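Local atomic coordinates of alpha-L-rhamnosidase (Aspergillus terreus, PDB entry 6GSZ), a protein that probably hydrolyses terminal non-reducing alpha-L-rhamnose residues in alpha-L-rhamnosides, as a calcium-binding glycoside hydrolase. Residues F354-V359 with T394-R399. Sequence-based numbering, arbitrary orientation.
Sequences FVHTEV and TYHGFR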
ATOM      1  N   PHE A 354     -25.079 -11.746   5.707  1.00 15.13           N
ATOM      2  CA  PHE A 354     -24.622 -10.486   5.109  1.00 15.75           C
ATOM      3  C   PHE A 354     -23.867 -10.793   3.824  1.00 15.60           C
ATOM      4  O   PHE A 354     -22.823 -11.438   3.884  1.00 14.97           O
ATOM      5  CB  PHE A 354     -23.706  -9.752   6.083  1.00 14.72           C
ATOM      6  CG  PHE A 354     -24.285  -9.466   7.443  1.00 15.08           C
ATOM      7  CD1 PHE A 354     -25.034  -8.342   7.677  1.00 15.79           C
ATOM      8  CD2 PHE A 354     -24.120 -10.358   8.497  1.00 16.01           C
ATOM      9  CE1 PHE A 354     -25.565  -8.080   8.927  1.00 17.76           C
ATOM     10  CE2 PHE A 354     -24.621 -10.073   9.753  1.00 16.55           C
ATOM     11  CZ  PHE A 354     -25.364  -8.955   9.962  1.00 16.67           C
ATOM     12  N   VAL A 355     -24.448 -10.399   2.677  1.00 15.03           N
ATOM     13  CA  VAL A 355     -23.831 -10.646   1.384  1.00 15.55           C
ATOM     14  C   VAL A 355     -23.316  -9.306   0.844  1.00 15.98           C
ATOM     15  O   VAL A 355     -24.130  -8.394   0.590  1.00 16.29           O
ATOM     16  CB  VAL A 355     -24.821 -11.309   0.398  1.00 16.22           C
ATOM     17  CG1 VAL A 355     -24.219 -11.501  -0.979  1.00 16.98           C
ATOM     18  CG2 VAL A 355     -25.323 -12.656   0.919  1.00 15.73           C
ATOM     19  N   HIS A 356     -21.986  -9.210   0.692  1.00 13.74           N
ATOM     20  CA  HIS A 356     -21.347  -7.911   0.392  1.00 14.69           C
ATOM     21  C   HIS A 356     -21.016  -7.793  -1.100  1.00 14.36           C
ATOM     22  O   HIS A 356     -20.396  -8.687  -1.656  1.00 14.59           O
ATOM     23  CB  HIS A 356     -20.049  -7.795   1.217  1.00 13.65           C
ATOM     24  CG  HIS A 356     -20.196  -7.971   2.700  1.00 12.73           C
ATOM     25  ND1 HIS A 356     -20.411  -9.211   3.273  1.00 13.81           N
ATOM     26  CD2 HIS A 356     -20.146  -7.086   3.730  1.00 14.05           C
ATOM     27  CE1 HIS A 356     -20.445  -9.071   4.589  1.00 16.30           C
ATOM     28  NE2 HIS A 356     -20.325  -7.788   4.908  1.00 14.23           N
ATOM     29  N   THR A 357     -21.407  -6.669  -1.735  1.00 15.30           N
ATOM     30  CA  THR A 357     -21.105  -6.455  -3.165  1.00 14.33           C
ATOM     31  C   THR A 357     -20.662  -5.005  -3.411  1.00 14.40           C
ATOM     32  O   THR A 357     -20.961  -4.104  -2.649  1.00 14.55           O
ATOM     33  CB  THR A 357     -22.285  -6.816  -4.078  1.00 15.36           C
ATOM     34  OG1 THR A 357     -23.313  -5.837  -3.939  1.00 16.16           O
ATOM     35  CG2 THR A 357     -22.836  -8.193  -3.775  1.00 16.19           C
ATOM     36  N   GLU A 358     -19.979  -4.814  -4.542  1.00 13.99           N
ATOM     37  CA  GLU A 358     -19.507  -3.472  -4.947  1.00 14.96           C
ATOM     38  C   GLU A 358     -20.630  -2.641  -5.560  1.00 15.95           C
ATOM     39  O   GLU A 358     -20.670  -1.408  -5.410  1.00 17.81           O
ATOM     40  CB  GLU A 358     -18.372  -3.616  -5.953  1.00 15.36           C
ATOM     41  CG  GLU A 358     -17.132  -4.163  -5.328  1.00 15.12           C
ATOM     42  CD  GLU A 358     -15.953  -4.038  -6.281  1.00 14.92           C
ATOM     43  OE1 GLU A 358     -16.010  -4.626  -7.398  1.00 14.96           O
ATOM     44  OE2 GLU A 358     -15.010  -3.320  -5.922  1.00 15.20           O
ATOM     45  N   VAL A 359     -21.512  -3.323  -6.292  1.00 15.72           N
ATOM     46  CA  VAL A 359     -22.521  -2.674  -7.130  1.00 17.77           C
ATOM     47  C   VAL A 359     -23.812  -3.478  -7.067  1.00 17.86           C
ATOM     48  O   VAL A 359     -23.849  -4.631  -6.606  1.00 17.24           O
ATOM     49  CB  VAL A 359     -22.065  -2.548  -8.593  1.00 17.50           C
ATOM     50  CG1 VAL A 359     -20.823  -1.674  -8.710  1.00 16.73           C
ATOM     51  CG2 VAL A 359     -21.863  -3.902  -9.245  1.00 20.41           C
ATOM     52  N   THR A 394     -11.510 -12.356   7.970  1.00 10.56           N
ATOM     53  CA  THR A 394     -11.945 -12.150   6.591  1.00 10.78           C
ATOM     54  C   THR A 394     -11.891 -10.651   6.294  1.00 11.38           C
ATOM     55  O   THR A 394     -11.806  -9.834   7.194  1.00 13.14           O
ATOM     56  CB  THR A 394     -13.360 -12.717   6.359  1.00 12.03           C
ATOM     57  OG1 THR A 394     -13.686 -12.688   4.970  1.00 11.86           O
ATOM     58  CG2 THR A 394     -14.415 -11.924   7.087  1.00 13.11           C
ATOM     59  N   TYR A 395     -12.077 -10.300   5.013  1.00 10.57           N
ATOM     60  CA  TYR A 395     -12.376  -8.914   4.690  1.00 10.84           C
ATOM     61  C   TYR A 395     -13.124  -8.899   3.364  1.00 11.60           C
ATOM     62  O   TYR A 395     -13.029  -9.865   2.609  1.00 10.72           O
ATOM     63  CB  TYR A 395     -11.113  -8.024   4.664  1.00 11.92           C
ATOM     64  CG  TYR A 395     -10.153  -8.180   3.510  1.00 10.83           C
ATOM     65  CD1 TYR A 395      -9.162  -9.142   3.414  1.00 11.28           C
ATOM     66  CD2 TYR A 395     -10.167  -7.221   2.509  1.00 11.47           C
ATOM     67  CE1 TYR A 395      -8.205  -9.118   2.409  1.00 11.88           C
ATOM     68  CE2 TYR A 395      -9.249  -7.215   1.475  1.00 10.97           C
ATOM     69  CZ  TYR A 395      -8.243  -8.143   1.433  1.00 11.91           C
ATOM     70  OH  TYR A 395      -7.266  -8.105   0.469  1.00 13.09           O
ATOM     71  N   HIS A 396     -13.817  -7.788   3.097  1.00 11.42           N
ATOM     72  CA  HIS A 396     -14.631  -7.676   1.896  1.00 11.29           C
ATOM     73  C   HIS A 396     -14.425  -6.299   1.254  1.00 11.36           C
ATOM     74  O   HIS A 396     -14.128  -5.341   1.941  1.00 12.59           O
ATOM     75  CB  HIS A 396     -16.109  -7.865   2.229  1.00 12.29           C
ATOM     76  CG  HIS A 396     -16.427  -8.930   3.218  1.00 12.43           C
ATOM     77  ND1 HIS A 396     -16.126 -10.264   3.035  1.00 12.83           N
ATOM     78  CD2 HIS A 396     -16.991  -8.800   4.425  1.00 13.18           C
ATOM     79  CE1 HIS A 396     -16.593 -10.929   4.100  1.00 12.75           C
ATOM     80  NE2 HIS A 396     -17.140 -10.064   4.958  1.00 12.41           N
ATOM     81  N   GLY A 397     -14.709  -6.247  -0.038  1.00 10.80           N
ATOM     82  CA  GLY A 397     -14.723  -4.995  -0.786  1.00 12.41           C
ATOM     83  C   GLY A 397     -16.157  -4.750  -1.236  1.00 13.26           C
ATOM     84  O   GLY A 397     -16.703  -5.566  -1.937  1.00 13.37           O
ATOM     85  N   PHE A 398     -16.794  -3.661  -0.776  1.00 12.21           N
ATOM     86  CA  PHE A 398     -18.230  -3.510  -0.962  1.00 12.92           C
ATOM     87  C   PHE A 398     -18.715  -2.081  -0.724  1.00 13.65           C
ATOM     88  O   PHE A 398     -18.125  -1.338   0.055  1.00 13.18           O
ATOM     89  CB  PHE A 398     -18.957  -4.445   0.012  1.00 13.15           C
ATOM     90  CG  PHE A 398     -18.825  -4.100   1.477  1.00 12.95           C
ATOM     91  CD1 PHE A 398     -17.686  -4.440   2.179  1.00 12.70           C
ATOM     92  CD2 PHE A 398     -19.820  -3.440   2.180  1.00 12.75           C
ATOM     93  CE1 PHE A 398     -17.523  -4.109   3.509  1.00 13.03           C
ATOM     94  CE2 PHE A 398     -19.678  -3.136   3.530  1.00 13.94           C
ATOM     95  CZ  PHE A 398     -18.527  -3.482   4.204  1.00 13.73           C
ATOM     96  N   ARG A 399     -19.867  -1.768  -1.352  1.00 15.08           N
ATOM     97  CA  ARG A 399     -20.685  -0.612  -1.007  1.00 14.27           C
ATOM     98  C   ARG A 399     -22.068  -1.048  -0.459  1.00 13.70           C
ATOM     99  O   ARG A 399     -22.652  -0.352   0.361  1.00 15.35           O
ATOM    100  CB  ARG A 399     -20.862   0.278  -2.248  1.00 15.90           C
ATOM    101  CG  ARG A 399     -21.866   1.405  -2.054  1.00 16.66           C
ATOM    102  CD  ARG A 399     -21.847   2.436  -3.159  1.00 18.37           C
ATOM    103  NE  ARG A 399     -22.968   3.337  -2.949  1.00 17.87           N
ATOM    104  CZ  ARG A 399     -23.155   4.483  -3.608  1.00 17.96           C
ATOM    105  NH1 ARG A 399     -22.268   4.845  -4.531  1.00 18.10           N
ATOM    106  NH2 ARG A 399     -24.207   5.243  -3.316  1.00 20.61           N
TER
HETATM  107  O   HOH W   1     -17.721  -8.055  -1.823  1.00 22.60           O
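His356 lays one face of its imidazole against His396, whose CD2 sits 3.4 Å above the centre of that ring; the planes are 27° apart in a face-to-face stack. In return, His356 ND1 lies over the His396 face, offset toward its rim. The His356 edge serves Phe398: His356 CD2 points at the middle of the phenyl face, 3.7 Å from its plane, in an edge-to-face pair, and the His396 carbonyl carbon lies at the phenyl edge. Imidazole suits this buried place because it stacks and, unlike phenyl, has nitrogens that hydrogen-bond: His356 ND1 with Ala375 O, His396 NE2 with Asp377. With Phe398 CG between the backbone N and carbonyl carbon (chi1 67°), its ring lies beside the His356 side chain.

Arg399 N donates to Thr357 O (2.9 Å), and one water donates to both His356 O and Gly397 O. Glu358 passes CG by Gly397 O; hydrogen bonds satisfy its buried carboxylate, OE2 with Asn335 and Gln463, OE1 with Phe759 N. Extended Arg399 brings NE to a salt bridge with Asp331.

Within the concanavalin-like domain, short segments 354-357 and 396-398 run at 66° in different sheets: 396-398 pairs antiparallel with 335-337, then turns at Arg399 into 400-404, antiparallel partner of 351-361. Leu340 of strand 339-344 packs on His356 and Phe398.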